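Local coordinates for protein putative fructose-aminoacid-6-phosphate deglycase (Bacillus subtilis, PDB 3EUA) that converts a range of fructosamine 6-phosphates to glucose 6-phosphate and a free amino acid, at residues N10-D19 / A119-W127. Numbering follows the deposited sequence.
Sequences NREVQAFLQD and AQYVAQYDW
Glu12 reaches out from the first turn of helix 11-20 and uses both carboxylate oxygens on Gln124, at the end of strand 121-124. OE2 accepts the backbone N of Gln124 at 2.9 Å, nearly straight at 170°, while OE1 takes the side-chain NE2 at 3.3 Å, a longer and more bent bond. Both donors come in on the syn side, tilted out of the carboxylate plane. The anti lone pair of OE2 is taken by Asn10 ND2, 3.1 Å away, so this oxygen has two donors. Asn10 is also the N-cap: its CG, anti to the backbone N (chi1 161°), lets OD1 accept Val13 N and, weakly, Glu12 N. Its own backbone N is held by Gln143 OE1 of helix 137-153.

One turn on from Glu12, the edge of Phe16 meets the face of Tyr121 in a T-shaped pair, CD1 3.7 Å from Tyr121 CG, planes at 74°. Beyond the ring, Tyr121 OH donates to Asp19 OD2, near the ring plane, at a doubtfully short 2.5 Å. Beside the Asn10 amide, Val13 CG2 rests on Ala123 CB at 3.7 Å.

Strand 121-124 is an edge strand, within this chain, of the parallel sheet of the first SIS domain, pairing with 103-108. Carboxylates of the roughly antiparallel helix thus take a tyrosine hydroxyl at one end and, at the other, the outward N-H of Gln124, as a neighbouring strand might.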
loop_
_atom_site.group_PDB
_atom_site.type_symbol
_atom_site.label_atom_id
_atom_site.label_comp_id
_atom_site.label_asym_id
_atom_site.label_seq_id
_atom_site.Cartn_x
_atom_site.Cartn_y
_atom_site.Cartn_z
ATOM N N ASN A 10 2.022 -24.090 -17.430
ATOM C CA ASN A 10 0.712 -23.985 -18.070
ATOM C C ASN A 10 0.950 -23.718 -19.565
ATOM O O ASN A 10 1.736 -22.837 -19.945
ATOM C CB ASN A 10 -0.128 -22.886 -17.318
ATOM C CG ASN A 10 -1.338 -22.302 -18.112
ATOM O OD1 ASN A 10 -1.336 -22.188 -19.339
ATOM N ND2 ASN A 10 -2.332 -21.802 -17.360
ATOM N N ARG A 11 0.299 -24.492 -20.433
ATOM C CA ARG A 11 0.499 -24.323 -21.896
ATOM C C ARG A 11 0.204 -22.929 -22.422
ATOM O O ARG A 11 0.851 -22.448 -23.355
ATOM C CB ARG A 11 -0.300 -25.332 -22.717
ATOM C CG ARG A 11 0.325 -26.714 -22.740
ATOM C CD ARG A 11 -0.351 -27.624 -23.767
ATOM N NE ARG A 11 0.333 -28.924 -23.846
ATOM C CZ ARG A 11 0.129 -29.959 -23.022
ATOM N NH1 ARG A 11 0.818 -31.075 -23.210
ATOM N NH2 ARG A 11 -0.750 -29.895 -22.023
ATOM N N GLU A 12 -0.776 -22.268 -21.825
ATOM C CA GLU A 12 -1.131 -20.926 -22.240
ATOM C C GLU A 12 -0.003 -19.968 -21.840
ATOM O O GLU A 12 0.314 -19.025 -22.568
ATOM C CB GLU A 12 -2.458 -20.532 -21.594
ATOM C CG GLU A 12 -3.660 -21.505 -21.862
ATOM C CD GLU A 12 -4.753 -21.411 -20.769
ATOM O OE1 GLU A 12 -5.951 -21.325 -21.129
ATOM O OE2 GLU A 12 -4.438 -21.401 -19.550
ATOM N N VAL A 13 0.571 -20.193 -20.664
ATOM C CA VAL A 13 1.691 -19.401 -20.167
ATOM C C VAL A 13 2.912 -19.670 -21.075
ATOM O O VAL A 13 3.622 -18.774 -21.443
ATOM C CB VAL A 13 1.988 -19.738 -18.663
ATOM C CG1 VAL A 13 3.353 -19.199 -18.222
ATOM C CG2 VAL A 13 0.849 -19.206 -17.766
ATOM N N GLN A 14 3.123 -20.913 -21.470
ATOM C CA GLN A 14 4.238 -21.203 -22.378
ATOM C C GLN A 14 4.107 -20.464 -23.694
ATOM O O GLN A 14 5.085 -19.960 -24.199
ATOM C CB GLN A 14 4.354 -22.696 -22.674
ATOM C CG GLN A 14 4.702 -23.596 -21.458
ATOM C CD GLN A 14 4.943 -25.036 -21.884
ATOM O OE1 GLN A 14 5.561 -25.282 -22.920
ATOM N NE2 GLN A 14 4.469 -25.986 -21.091
ATOM N N ALA A 15 2.903 -20.426 -24.264
ATOM C CA ALA A 15 2.667 -19.718 -25.534
ATOM C C ALA A 15 2.971 -18.245 -25.353
ATOM O O ALA A 15 3.648 -17.637 -26.179
ATOM C CB ALA A 15 1.247 -19.907 -26.001
ATOM N N PHE A 16 2.470 -17.667 -24.272
ATOM C CA PHE A 16 2.763 -16.258 -23.966
ATOM C C PHE A 16 4.285 -16.009 -23.887
ATOM O O PHE A 16 4.799 -15.062 -24.500
ATOM C CB PHE A 16 2.061 -15.852 -22.674
ATOM C CG PHE A 16 2.592 -14.596 -22.050
ATOM C CD1 PHE A 16 2.187 -13.359 -22.499
ATOM C CD2 PHE A 16 3.449 -14.669 -20.956
ATOM C CE1 PHE A 16 2.666 -12.196 -21.889
ATOM C CE2 PHE A 16 3.921 -13.520 -20.337
ATOM C CZ PHE A 16 3.535 -12.280 -20.809
ATOM N N LEU A 17 5.013 -16.864 -23.161
ATOM C CA LEU A 17 6.461 -16.692 -23.033
ATOM C C LEU A 17 7.191 -16.841 -24.374
ATOM O O LEU A 17 8.176 -16.149 -24.642
ATOM C CB LEU A 17 7.043 -17.641 -21.988
ATOM C CG LEU A 17 6.568 -17.426 -20.539
ATOM C CD1 LEU A 17 7.080 -18.551 -19.646
ATOM C CD2 LEU A 17 6.989 -16.052 -20.015
ATOM N N GLN A 18 6.708 -17.747 -25.221
ATOM C CA GLN A 18 7.283 -17.916 -26.553
ATOM C C GLN A 18 7.133 -16.615 -27.324
ATOM O O GLN A 18 8.083 -16.136 -27.934
ATOM C CB GLN A 18 6.584 -19.044 -27.329
ATOM C CG GLN A 18 6.847 -20.460 -26.841
ATOM C CD GLN A 18 5.980 -21.550 -27.554
ATOM O OE1 GLN A 18 5.625 -21.412 -28.729
ATOM N NE2 GLN A 18 5.675 -22.640 -26.840
ATOM N N ASP A 19 5.935 -16.039 -27.298
ATOM C CA ASP A 19 5.676 -14.789 -28.011
ATOM C C ASP A 19 6.389 -13.590 -27.390
ATOM O O ASP A 19 6.697 -12.610 -28.066
ATOM C CB ASP A 19 4.177 -14.485 -28.057
ATOM C CG ASP A 19 3.389 -15.491 -28.889
ATOM O OD1 ASP A 19 3.977 -16.352 -29.595
ATOM O OD2 ASP A 19 2.145 -15.406 -28.834
ATOM N N ALA A 119 -8.538 -9.470 -22.638
ATOM C CA ALA A 119 -7.095 -9.674 -22.556
ATOM C C ALA A 119 -6.555 -10.352 -23.794
ATOM O O ALA A 119 -7.212 -11.198 -24.376
ATOM C CB ALA A 119 -6.719 -10.482 -21.304
ATOM N N GLN A 120 -5.323 -10.000 -24.171
ATOM C CA GLN A 120 -4.690 -10.572 -25.344
ATOM C C GLN A 120 -4.296 -12.025 -25.098
ATOM O O GLN A 120 -4.446 -12.869 -25.986
ATOM C CB GLN A 120 -3.491 -9.692 -25.791
ATOM C CG GLN A 120 -2.795 -10.175 -27.067
ATOM C CD GLN A 120 -1.672 -9.280 -27.548
ATOM O OE1 GLN A 120 -1.502 -8.150 -27.094
ATOM N NE2 GLN A 120 -0.906 -9.783 -28.513
ATOM N N TYR A 121 -3.778 -12.305 -23.911
ATOM C CA TYR A 121 -3.394 -13.649 -23.495
ATOM C C TYR A 121 -4.182 -14.005 -22.236
ATOM O O TYR A 121 -4.438 -13.139 -21.405
ATOM C CB TYR A 121 -1.886 -13.724 -23.207
ATOM C CG TYR A 121 -1.010 -13.621 -24.438
ATOM C CD1 TYR A 121 -0.580 -12.380 -24.908
ATOM C CD2 TYR A 121 -0.615 -14.770 -25.136
ATOM C CE1 TYR A 121 0.214 -12.283 -26.010
ATOM C CE2 TYR A 121 0.167 -14.670 -26.272
ATOM C CZ TYR A 121 0.583 -13.422 -26.686
ATOM O OH TYR A 121 1.364 -13.286 -27.798
ATOM N N VAL A 122 -4.568 -15.271 -22.115
ATOM C CA VAL A 122 -5.327 -15.759 -20.988
ATOM C C VAL A 122 -4.677 -16.997 -20.419
ATOM O O VAL A 122 -4.344 -17.904 -21.153
ATOM C CB VAL A 122 -6.771 -16.129 -21.385
ATOM C CG1 VAL A 122 -7.521 -16.708 -20.166
ATOM C CG2 VAL A 122 -7.510 -14.908 -21.935
ATOM N N ALA A 123 -4.506 -17.028 -19.101
ATOM C CA ALA A 123 -3.923 -18.158 -18.414
ATOM C C ALA A 123 -4.889 -18.566 -17.311
ATOM O O ALA A 123 -5.196 -17.789 -16.434
ATOM C CB ALA A 123 -2.578 -17.754 -17.833
ATOM N N GLN A 124 -5.382 -19.770 -17.341
ATOM C CA GLN A 124 -6.296 -20.139 -16.309
ATOM C C GLN A 124 -5.519 -20.740 -15.173
ATOM O O GLN A 124 -4.346 -21.101 -15.310
ATOM C CB GLN A 124 -7.246 -21.195 -16.790
ATOM C CG GLN A 124 -8.024 -20.905 -18.029
ATOM C CD GLN A 124 -8.719 -22.189 -18.454
ATOM O OE1 GLN A 124 -9.274 -22.910 -17.614
ATOM N NE2 GLN A 124 -8.651 -22.504 -19.725
ATOM N N TYR A 125 -6.189 -20.860 -14.046
ATOM C CA TYR A 125 -5.595 -21.507 -12.891
ATOM C C TYR A 125 -6.624 -22.435 -12.300
ATOM O O TYR A 125 -7.821 -22.296 -12.588
ATOM C CB TYR A 125 -5.127 -20.451 -11.891
ATOM C CG TYR A 125 -6.167 -19.500 -11.289
ATOM C CD1 TYR A 125 -6.980 -19.898 -10.231
ATOM C CD2 TYR A 125 -6.250 -18.179 -11.709
ATOM C CE1 TYR A 125 -7.891 -19.043 -9.667
ATOM C CE2 TYR A 125 -7.165 -17.288 -11.134
ATOM C CZ TYR A 125 -7.971 -17.712 -10.113
ATOM O OH TYR A 125 -8.858 -16.853 -9.528
ATOM N N ASP A 126 -6.161 -23.397 -11.519
ATOM C CA ASP A 126 -7.063 -24.343 -10.902
ATOM C C ASP A 126 -7.377 -23.872 -9.488
ATOM O O ASP A 126 -6.612 -23.131 -8.868
ATOM C CB ASP A 126 -6.551 -25.752 -11.040
ATOM C CG ASP A 126 -6.731 -26.263 -12.462
ATOM O OD1 ASP A 126 -7.460 -25.607 -13.253
ATOM O OD2 ASP A 126 -6.224 -27.334 -12.788
ATOM N N TRP A 127 -8.532 -24.317 -9.006
ATOM C CA TRP A 127 -9.039 -23.913 -7.728
ATOM C C TRP A 127 -9.812 -25.062 -7.079
ATOM O O TRP A 127 -10.337 -25.939 -7.750
ATOM C CB TRP A 127 -9.896 -22.632 -7.906
ATOM C CG TRP A 127 -10.781 -22.230 -6.762
ATOM C CD1 TRP A 127 -11.991 -22.786 -6.440
ATOM C CD2 TRP A 127 -10.588 -21.150 -5.848
ATOM N NE1 TRP A 127 -12.528 -22.166 -5.357
ATOM C CE2 TRP A 127 -11.699 -21.142 -4.979
ATOM C CE3 TRP A 127 -9.582 -20.189 -5.672
ATOM C CZ2 TRP A 127 -11.838 -20.211 -3.950
ATOM C CZ3 TRP A 127 -9.715 -19.259 -4.645
ATOM C CH2 TRP A 127 -10.830 -19.285 -3.794
#